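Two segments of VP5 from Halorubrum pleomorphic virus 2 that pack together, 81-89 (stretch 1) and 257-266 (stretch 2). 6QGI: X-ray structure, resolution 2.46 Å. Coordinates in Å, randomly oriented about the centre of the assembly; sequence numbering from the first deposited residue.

Stretch 1 (81-89) AIEELNAGS
Stretch 2 (257-266) VQSGEIEVSD

How do the two backbones meet? Stretch 1 is the end of a helix, which closes in a Schellman motif at Gly-88 (phi/psi 72/34); stretch 2 is irregular, with a type II turn from Gln-258 to Glu-261. The CA atoms of Asn-86 and Ser-259 lie 4.0 Å apart, those of Ile-82 and Ile-262 7.1 Å, and those of Glu-83 and Ser-265 7.2 Å, so after the turn, from Ser-259 to Val-264, stretch 2 runs back along the helix. Together they bury 505 Å².

What does Asn-86 do? Its CA-to-CB bond points sideways, but chi1 -79° (m) and chi2 -8° bring the amide to stretch 2. Asn-86 OD1 accepts from Gly-260 N at 3.1 Å, while Asn-86 ND2 donates to Ile-262 O at 2.8 Å; both are nearly linear. Asparagine suits the place because one short side chain offers both an acceptor and a donor, here satisfying two backbone groups. Gly-260, at phi/psi 100/-13, occupies a turn position where a CB would jam against the preceding carbonyl.

Which hydroxyls join the stretches? Ser-259, chi1 -60° (m), donates from OG to Leu-85 O at 2.9 Å; that carbonyl also receives Gly-88 N, at 3.1 Å from O. Farther along, Ser-265, chi1 -46° (m), donates from OG to Glu-83 OE2 at 2.9 Å. Glu-83 reaches it from a sideways CB with chi1 -62° (m) and chi2 -91°, between wells.

What fills the buried part? The CA-to-CB bond of Ile-82 points toward stretch 2, and its m,t rotamer (-68°, 155°) places CG2 3.8 Å from Val-264 CG2 and CD1 4.1 Å from Ile-262 CG2. The CA-to-CB bond of Leu-85, t,p (177°, 68°), points sideways, yet the side chain brings CD2 to 3.8 Å from CG1 of Val-257, itself t. These branched aliphatic side chains pack without leaving polar groups to satisfy.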

# COMPACT_ATOMS: atom_id res chain seq x y z
N ALA A 81 -0.92 13.56 -28.52
CA ALA A 81 -0.78 14.89 -29.11
C ALA A 81 0.24 14.86 -30.26
O ALA A 81 0.03 15.53 -31.26
CB ALA A 81 -0.35 15.90 -28.05
N ILE A 82 1.33 14.05 -30.11
CA ILE A 82 2.39 13.91 -31.13
C ILE A 82 1.83 13.15 -32.35
O ILE A 82 2.17 13.50 -33.48
CB ILE A 82 3.69 13.25 -30.54
CG1 ILE A 82 4.39 14.20 -29.54
CG2 ILE A 82 4.69 12.84 -31.66
CD1 ILE A 82 5.29 13.53 -28.47
N GLU A 83 0.94 12.14 -32.13
CA GLU A 83 0.31 11.35 -33.20
C GLU A 83 -0.51 12.25 -34.11
O GLU A 83 -0.36 12.19 -35.33
CB GLU A 83 -0.57 10.22 -32.62
CG GLU A 83 0.17 9.19 -31.78
CD GLU A 83 0.72 7.95 -32.47
OE1 GLU A 83 0.86 6.92 -31.78
OE2 GLU A 83 1.01 8.01 -33.68
N GLU A 84 -1.36 13.11 -33.51
CA GLU A 84 -2.23 14.06 -34.21
C GLU A 84 -1.39 15.13 -34.90
O GLU A 84 -1.72 15.55 -36.01
CB GLU A 84 -3.23 14.69 -33.24
CG GLU A 84 -4.34 13.74 -32.85
CD GLU A 84 -5.73 14.03 -33.38
OE1 GLU A 84 -5.84 14.60 -34.49
OE2 GLU A 84 -6.71 13.66 -32.70
N LEU A 85 -0.28 15.53 -34.27
CA LEU A 85 0.67 16.52 -34.78
C LEU A 85 1.38 16.00 -36.03
O LEU A 85 1.47 16.72 -37.02
CB LEU A 85 1.69 16.86 -33.68
CG LEU A 85 2.81 17.82 -34.02
CD1 LEU A 85 2.28 19.22 -34.26
CD2 LEU A 85 3.83 17.87 -32.91
N ASN A 86 1.89 14.75 -35.98
CA ASN A 86 2.59 14.10 -37.08
C ASN A 86 1.67 13.87 -38.29
O ASN A 86 2.15 13.74 -39.41
CB ASN A 86 3.19 12.76 -36.62
CG ASN A 86 4.48 12.87 -35.83
OD1 ASN A 86 5.08 13.94 -35.69
ND2 ASN A 86 4.94 11.75 -35.31
N ALA A 87 0.35 13.83 -38.04
CA ALA A 87 -0.69 13.62 -39.04
C ALA A 87 -1.19 14.96 -39.63
O ALA A 87 -2.04 14.96 -40.52
CB ALA A 87 -1.84 12.86 -38.42
N GLY A 88 -0.64 16.06 -39.13
CA GLY A 88 -0.97 17.41 -39.58
C GLY A 88 -2.34 17.91 -39.17
O GLY A 88 -2.95 18.69 -39.91
N SER A 89 -2.82 17.51 -37.98
CA SER A 89 -4.13 17.93 -37.47
C SER A 89 -4.10 19.36 -36.96
O SER A 89 -3.03 19.93 -36.76
CB SER A 89 -4.58 17.00 -36.34
OG SER A 89 -4.41 15.63 -36.67
N VAL A 257 7.39 22.14 -33.35
CA VAL A 257 7.74 20.75 -33.60
C VAL A 257 7.06 20.34 -34.90
O VAL A 257 5.83 20.45 -35.03
CB VAL A 257 7.41 19.80 -32.41
CG1 VAL A 257 7.62 18.34 -32.79
CG2 VAL A 257 8.23 20.16 -31.18
N GLN A 258 7.86 19.92 -35.89
CA GLN A 258 7.42 19.52 -37.22
C GLN A 258 7.01 18.04 -37.24
O GLN A 258 7.47 17.27 -36.40
CB GLN A 258 8.54 19.76 -38.25
CG GLN A 258 9.03 21.21 -38.36
CD GLN A 258 8.14 22.11 -39.20
OE1 GLN A 258 7.52 23.05 -38.69
NE2 GLN A 258 8.09 21.85 -40.50
N SER A 259 6.15 17.66 -38.20
CA SER A 259 5.71 16.28 -38.38
C SER A 259 6.92 15.42 -38.75
O SER A 259 7.65 15.75 -39.69
CB SER A 259 4.64 16.19 -39.47
OG SER A 259 3.50 16.97 -39.14
N GLY A 260 7.17 14.39 -37.95
CA GLY A 260 8.30 13.49 -38.14
C GLY A 260 9.47 13.78 -37.22
O GLY A 260 10.38 12.96 -37.12
N GLU A 261 9.46 14.96 -36.54
CA GLU A 261 10.51 15.38 -35.59
C GLU A 261 10.58 14.39 -34.43
O GLU A 261 11.67 13.93 -34.09
CB GLU A 261 10.26 16.80 -35.08
CG GLU A 261 11.52 17.57 -34.72
CD GLU A 261 11.33 19.05 -34.46
OE1 GLU A 261 10.58 19.71 -35.22
OE2 GLU A 261 11.97 19.57 -33.52
N ILE A 262 9.41 14.03 -33.86
CA ILE A 262 9.29 13.05 -32.77
C ILE A 262 8.44 11.86 -33.27
O ILE A 262 7.33 12.06 -33.79
CB ILE A 262 8.71 13.65 -31.45
CG1 ILE A 262 9.32 15.02 -31.08
CG2 ILE A 262 8.87 12.65 -30.29
CD1 ILE A 262 8.46 15.85 -30.09
N GLU A 263 8.96 10.63 -33.10
CA GLU A 263 8.28 9.39 -33.46
C GLU A 263 8.17 8.51 -32.22
O GLU A 263 9.15 7.91 -31.78
CB GLU A 263 9.00 8.67 -34.62
CG GLU A 263 8.84 9.35 -35.97
CD GLU A 263 7.44 9.45 -36.56
OE1 GLU A 263 6.58 8.61 -36.22
OE2 GLU A 263 7.22 10.37 -37.38
N VAL A 264 6.96 8.49 -31.62
CA VAL A 264 6.70 7.77 -30.37
C VAL A 264 5.53 6.76 -30.52
O VAL A 264 4.96 6.31 -29.52
CB VAL A 264 6.46 8.74 -29.18
CG1 VAL A 264 7.76 9.39 -28.73
CG2 VAL A 264 5.39 9.78 -29.49
N SER A 265 5.21 6.36 -31.77
CA SER A 265 4.16 5.39 -32.07
C SER A 265 4.61 3.98 -31.70
O SER A 265 3.81 3.18 -31.22
CB SER A 265 3.78 5.45 -33.54
OG SER A 265 3.61 6.79 -33.99
N ASP A 266 5.91 3.69 -31.92
CA ASP A 266 6.58 2.41 -31.67
C ASP A 266 6.97 2.24 -30.18
O ASP A 266 7.28 1.12 -29.76
CB ASP A 266 7.84 2.34 -32.56
CG ASP A 266 8.51 0.98 -32.68
OD1 ASP A 266 7.90 0.07 -33.28
OD2 ASP A 266 9.65 0.83 -32.19